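Local coordinates for protein 2-methyl-aconitate isomerase (Shewanella oneidensis, PDB 5K87) that catalyses the cis-trans isomerization of 2-methyl-aconitate in the 2-methylcitrate cycle, by which propionate is broken down, at residues H81-F93 / T138-I150. The protein carries 1 engineered substitution. Sequence-based numbering, arbitrary orientation.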
loop_
_atom_site.group_PDB
_atom_site.type_symbol
_atom_site.label_atom_id
_atom_site.label_comp_id
_atom_site.label_asym_id
_atom_site.label_seq_id
_atom_site.Cartn_x
_atom_site.Cartn_y
_atom_site.Cartn_z
ATOM N N HIS A 81 2.708 26.478 -13.286
ATOM C CA HIS A 81 2.125 27.819 -13.366
ATOM C C HIS A 81 1.009 27.831 -14.384
ATOM O O HIS A 81 1.117 27.226 -15.449
ATOM C CB HIS A 81 3.164 28.839 -13.835
ATOM C CG HIS A 81 4.281 29.062 -12.873
ATOM N ND1 HIS A 81 4.126 29.769 -11.697
ATOM C CD2 HIS A 81 5.583 28.695 -12.917
ATOM C CE1 HIS A 81 5.278 29.813 -11.057
ATOM N NE2 HIS A 81 6.182 29.171 -11.776
ATOM N N SER A 82 -0.063 28.547 -14.072
ATOM C CA SER A 82 -1.183 28.641 -14.998
ATOM C C SER A 82 -1.049 29.812 -15.962
ATOM O O SER A 82 -0.528 30.869 -15.605
ATOM C CB SER A 82 -2.496 28.776 -14.238
ATOM O OG SER A 82 -3.587 28.684 -15.135
ATOM N N SER A 83 -1.539 29.614 -17.178
ATOM C CA SER A 83 -1.699 30.704 -18.142
ATOM C C SER A 83 -3.165 31.089 -18.315
ATOM O O SER A 83 -3.514 31.857 -19.216
ATOM C CB SER A 83 -1.111 30.320 -19.500
ATOM O OG SER A 83 0.300 30.218 -19.435
ATOM N N LYS A 84 -4.025 30.547 -17.464
ATOM C CA LYS A 84 -5.446 30.856 -17.522
ATOM C C LYS A 84 -5.735 32.097 -16.697
ATOM O O LYS A 84 -5.214 32.253 -15.593
ATOM C CB LYS A 84 -6.270 29.682 -16.984
ATOM C CG LYS A 84 -6.162 28.399 -17.798
ATOM C CD LYS A 84 -7.023 28.459 -19.049
ATOM C CE LYS A 84 -8.493 28.642 -18.696
ATOM N NZ LYS A 84 -9.360 28.638 -19.911
ATOM N N ALA A 85 -6.562 32.988 -17.232
ATOM C CA ALA A 85 -6.985 34.155 -16.472
ATOM C C ALA A 85 -7.616 33.736 -15.151
ATOM O O ALA A 85 -8.418 32.804 -15.108
ATOM C CB ALA A 85 -7.960 34.996 -17.280
ATOM N N ASN A 86 -7.214 34.417 -14.084
ATOM C CA ASN A 86 -7.796 34.237 -12.758
ATOM C C ASN A 86 -7.565 32.850 -12.162
ATOM O O ASN A 86 -8.354 32.383 -11.341
ATOM C CB ASN A 86 -9.288 34.580 -12.773
ATOM C CG ASN A 86 -9.565 35.925 -13.416
ATOM O OD1 ASN A 86 -8.952 36.931 -13.063
ATOM N ND2 ASN A 86 -10.467 35.940 -14.389
ATOM N N HIS A 87 -6.488 32.193 -12.591
ATOM C CA HIS A 87 -6.054 30.948 -11.960
ATOM C C HIS A 87 -4.596 31.039 -11.586
ATOM O O HIS A 87 -3.828 31.774 -12.211
ATOM C CB HIS A 87 -6.297 29.745 -12.868
ATOM C CG HIS A 87 -7.745 29.474 -13.122
ATOM N ND1 HIS A 87 -8.503 30.244 -13.978
ATOM C CD2 HIS A 87 -8.583 28.538 -12.618
ATOM C CE1 HIS A 87 -9.744 29.788 -13.997
ATOM N NE2 HIS A 87 -9.819 28.753 -13.180
ATOM N N ASP A 88 -4.220 30.297 -10.554
ATOM C CA ASP A 88 -2.847 30.310 -10.070
ATOM C C ASP A 88 -2.009 29.131 -10.553
ATOM O O ASP A 88 -0.827 29.277 -10.880
ATOM C CB ASP A 88 -2.849 30.326 -8.550
ATOM C CG ASP A 88 -3.573 31.519 -7.993
ATOM O OD1 ASP A 88 -3.108 32.650 -8.253
ATOM O OD2 ASP A 88 -4.600 31.356 -7.301
ATOM N N VAL A 89 -2.609 27.955 -10.597
ATOM C CA VAL A 89 -1.833 26.754 -10.837
ATOM C C VAL A 89 -2.638 25.820 -11.729
ATOM O O VAL A 89 -3.863 25.742 -11.596
ATOM C CB VAL A 89 -1.451 26.069 -9.486
ATOM C CG1 VAL A 89 -2.692 25.681 -8.696
ATOM C CG2 VAL A 89 -0.534 24.864 -9.705
ATOM N N ASP A 90 -1.964 25.143 -12.654
ATOM C CA ASP A 90 -2.579 24.100 -13.472
ATOM C C ASP A 90 -2.315 22.730 -12.850
ATOM O O ASP A 90 -1.184 22.420 -12.445
ATOM C CB ASP A 90 -2.005 24.090 -14.884
ATOM C CG ASP A 90 -2.493 25.235 -15.740
ATOM O OD1 ASP A 90 -3.347 26.024 -15.294
ATOM O OD2 ASP A 90 -2.017 25.323 -16.892
ATOM N N TYR A 91 -3.351 21.900 -12.839
ATOM C CA TYR A 91 -3.335 20.618 -12.141
ATOM C C TYR A 91 -3.702 19.492 -13.109
ATOM O O TYR A 91 -4.808 19.476 -13.656
ATOM C CB TYR A 91 -4.334 20.717 -10.984
ATOM C CG TYR A 91 -4.808 19.452 -10.289
ATOM C CD1 TYR A 91 -4.039 18.289 -10.245
ATOM C CD2 TYR A 91 -6.045 19.436 -9.655
ATOM C CE1 TYR A 91 -4.498 17.154 -9.586
ATOM C CE2 TYR A 91 -6.504 18.309 -8.991
ATOM C CZ TYR A 91 -5.728 17.174 -8.970
ATOM O OH TYR A 91 -6.173 16.044 -8.322
ATOM N N LEU A 92 -2.763 18.565 -13.312
ATOM C CA LEU A 92 -3.035 17.322 -14.028
ATOM C C LEU A 92 -2.974 16.144 -13.072
ATOM O O LEU A 92 -2.011 15.996 -12.305
ATOM C CB LEU A 92 -2.038 17.089 -15.160
ATOM C CG LEU A 92 -2.243 17.905 -16.433
ATOM C CD1 LEU A 92 -1.051 17.717 -17.365
ATOM C CD2 LEU A 92 -3.536 17.495 -17.125
ATOM N N PHE A 93 -4.009 15.314 -13.111
ATOM C CA PHE A 93 -4.070 14.097 -12.327
ATOM C C PHE A 93 -3.923 12.887 -13.232
ATOM O O PHE A 93 -4.647 12.759 -14.234
ATOM C CB PHE A 93 -5.406 14.011 -11.595
ATOM C CG PHE A 93 -5.631 12.695 -10.929
ATOM C CD1 PHE A 93 -4.786 12.271 -9.915
ATOM C CD2 PHE A 93 -6.670 11.869 -11.315
ATOM C CE1 PHE A 93 -4.967 11.044 -9.293
ATOM C CE2 PHE A 93 -6.855 10.640 -10.689
ATOM C CZ PHE A 93 -5.999 10.233 -9.681
ATOM N N THR A 138 -6.146 31.621 -0.766
ATOM C CA THR A 138 -7.139 31.051 -1.659
ATOM C C THR A 138 -6.479 30.706 -2.993
ATOM O O THR A 138 -6.132 31.589 -3.787
ATOM C CB THR A 138 -8.313 32.025 -1.837
ATOM O OG1 THR A 138 -9.007 32.146 -0.587
ATOM C CG2 THR A 138 -9.274 31.537 -2.893
ATOM N N VAL A 139 -6.268 29.413 -3.212
ATOM C CA VAL A 139 -5.584 28.940 -4.408
ATOM C C VAL A 139 -6.612 28.625 -5.478
ATOM O O VAL A 139 -7.508 27.795 -5.268
ATOM C CB VAL A 139 -4.740 27.682 -4.116
ATOM C CG1 VAL A 139 -4.012 27.239 -5.367
ATOM C CG2 VAL A 139 -3.746 27.962 -3.003
ATOM N N ARG A 140 -6.479 29.285 -6.624
ATOM C CA ARG A 140 -7.392 29.091 -7.740
ATOM C C ARG A 140 -6.775 28.078 -8.695
ATOM O O ARG A 140 -5.791 28.361 -9.382
ATOM C CB ARG A 140 -7.661 30.427 -8.437
ATOM C CG ARG A 140 -8.215 31.507 -7.486
ATOM C CD ARG A 140 -8.075 32.917 -8.063
ATOM N NE ARG A 140 -6.676 33.251 -8.302
ATOM C CZ ARG A 140 -6.261 34.315 -8.982
ATOM N NH1 ARG A 140 -7.141 35.161 -9.503
ATOM N NH2 ARG A 140 -4.963 34.521 -9.153
ATOM N N ILE A 141 -7.331 26.873 -8.694
ATOM C CA ILE A 141 -6.746 25.761 -9.432
ATOM C C ILE A 141 -7.463 25.570 -10.756
ATOM O O ILE A 141 -8.690 25.487 -10.794
ATOM C CB ILE A 141 -6.850 24.452 -8.621
ATOM C CG1 ILE A 141 -6.139 24.589 -7.270
ATOM C CG2 ILE A 141 -6.261 23.303 -9.405
ATOM C CD1 ILE A 141 -6.543 23.547 -6.255
ATOM N N TRP A 142 -6.704 25.503 -11.840
ATOM C CA TRP A 142 -7.242 25.092 -13.127
ATOM C C TRP A 142 -7.042 23.590 -13.242
ATOM O O TRP A 142 -5.913 23.100 -13.341
ATOM C CB TRP A 142 -6.543 25.819 -14.272
ATOM C CG TRP A 142 -7.013 25.387 -15.630
ATOM C CD1 TRP A 142 -6.275 24.747 -16.591
ATOM C CD2 TRP A 142 -8.323 25.565 -16.181
ATOM N NE1 TRP A 142 -7.050 24.522 -17.705
ATOM C CE2 TRP A 142 -8.306 25.006 -17.477
ATOM C CE3 TRP A 142 -9.506 26.138 -15.703
ATOM C CZ2 TRP A 142 -9.434 25.016 -18.304
ATOM C CZ3 TRP A 142 -10.629 26.136 -16.528
ATOM C CH2 TRP A 142 -10.576 25.582 -17.813
ATOM N N GLN A 143 -8.150 22.865 -13.181
ATOM C CA GLN A 143 -8.139 21.420 -13.323
ATOM C C GLN A 143 -8.027 21.139 -14.813
ATOM O O GLN A 143 -8.998 21.293 -15.555
ATOM C CB GLN A 143 -9.403 20.809 -12.715
ATOM C CG GLN A 143 -9.154 19.464 -12.039
ATOM C CD GLN A 143 -8.491 18.482 -12.978
ATOM O OE1 GLN A 143 -8.828 18.414 -14.158
ATOM N NE2 GLN A 143 -7.516 17.736 -12.471
ATOM N N ALA A 144 -6.833 20.762 -15.250
ATOM C CA ALA A 144 -6.540 20.667 -16.666
ATOM C C ALA A 144 -6.984 19.364 -17.319
ATOM O O ALA A 144 -7.034 19.288 -18.548
ATOM C CB ALA A 144 -5.053 20.917 -16.913
ATOM N N ASN A 145 -7.308 18.346 -16.529
ATOM C CA ASN A 145 -7.893 17.131 -17.102
ATOM C C ASN A 145 -9.286 17.394 -17.655
ATOM O O ASN A 145 -9.643 16.876 -18.715
ATOM C CB ASN A 145 -8.020 16.013 -16.059
ATOM C CG ASN A 145 -6.692 15.610 -15.442
ATOM O OD1 ASN A 145 -6.261 16.193 -14.439
ATOM N ND2 ASN A 145 -6.049 14.591 -16.012
ATOM N N ILE A 146 -10.078 18.157 -16.908
ATOM C CA ILE A 146 -11.500 18.324 -17.202
ATOM C C ILE A 146 -11.897 19.770 -17.527
ATOM O O ILE A 146 -13.051 20.032 -17.887
ATOM C CB ILE A 146 -12.380 17.787 -16.048
ATOM C CG1 ILE A 146 -12.202 18.629 -14.787
ATOM C CG2 ILE A 146 -12.058 16.322 -15.772
ATOM C CD1 ILE A 146 -13.124 18.232 -13.641
ATOM N N GLY A 147 -10.959 20.703 -17.427
ATOM C CA GLY A 147 -11.231 22.087 -17.783
ATOM C C GLY A 147 -12.208 22.769 -16.839
ATOM O O GLY A 147 -13.205 23.360 -17.283
ATOM N N LYS A 148 -11.931 22.698 -15.539
ATOM C CA LYS A 148 -12.803 23.266 -14.512
ATOM C C LYS A 148 -11.990 24.013 -13.463
ATOM O O LYS A 148 -10.818 23.694 -13.238
ATOM C CB LYS A 148 -13.597 22.158 -13.811
ATOM C CG LYS A 148 -14.663 21.493 -14.661
ATOM C CD LYS A 148 -15.792 22.460 -14.978
ATOM C CE LYS A 148 -16.939 21.770 -15.701
ATOM N NZ LYS A 148 -17.982 22.752 -16.106
ATOM N N THR A 149 -12.610 24.995 -12.816
ATOM C CA THR A 149 -11.988 25.723 -11.720
ATOM C C THR A 149 -12.296 25.050 -10.389
ATOM O O THR A 149 -13.448 24.683 -10.113
ATOM C CB THR A 149 -12.537 27.152 -11.642
ATOM O OG1 THR A 149 -12.247 27.839 -12.866
ATOM C CG2 THR A 149 -11.929 27.914 -10.459
ATOM N N ILE A 150 -11.264 24.876 -9.565
ATOM C CA ILE A 150 -11.455 24.397 -8.200
ATOM C C ILE A 150 -10.685 25.326 -7.274
ATOM O O ILE A 150 -9.586 25.752 -7.605
ATOM C CB ILE A 150 -10.968 22.960 -8.033
ATOM C CG1 ILE A 150 -11.703 22.037 -9.000
ATOM C CG2 ILE A 150 -11.153 22.520 -6.603
ATOM C CD1 ILE A 150 -11.067 20.694 -9.117
HETATM O O HOH W 1 -6.789 37.509 -11.019
#
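Two bends in the Lys84 chain (chi2 -79°, chi3 -61°) fold it over one face of the Trp142 indole, which itself extends from its strand with CG anti to the backbone N (chi1 177°). Lys84 CE sits almost on the normal of the Trp142 six-membered ring as a CH-pi contact, and Lys84 NZ lies 4.2 Å from its centroid, a cation-pi pair. The indole turns its CE3 edge to the face of His87 in a T-shaped stack, while His87 NE2 and Thr149 OG1 share a 2.6 Å hydrogen bond and ND1 binds Ala85 O, fixing the imidazole's rotation. Next to this cluster, strands 89-96 and 135-143 pair in parallel, Trp142 N donating to Val89 O at 2.9 Å, in the half of this DAP-epimerase-type fold that carries Cys109, the probable proton donor/acceptor, whose backbone O is hydrogen-bonded by Tyr91 OH. At one end Arg140 grips the buried Asp88 side-on: NH2 to OD1 at 2.8 Å and NE to OD2 at 3.0 Å, both from above the carboxylate plane, while the backbone N-H of Arg140 donates to the anti lone pair of OD2. A leucine in place of Arg140 would probably leave the carboxylate without its closest charged mate. At the other end, Asn145 OD1 accepts from both Phe93 N and Gln143 NE2.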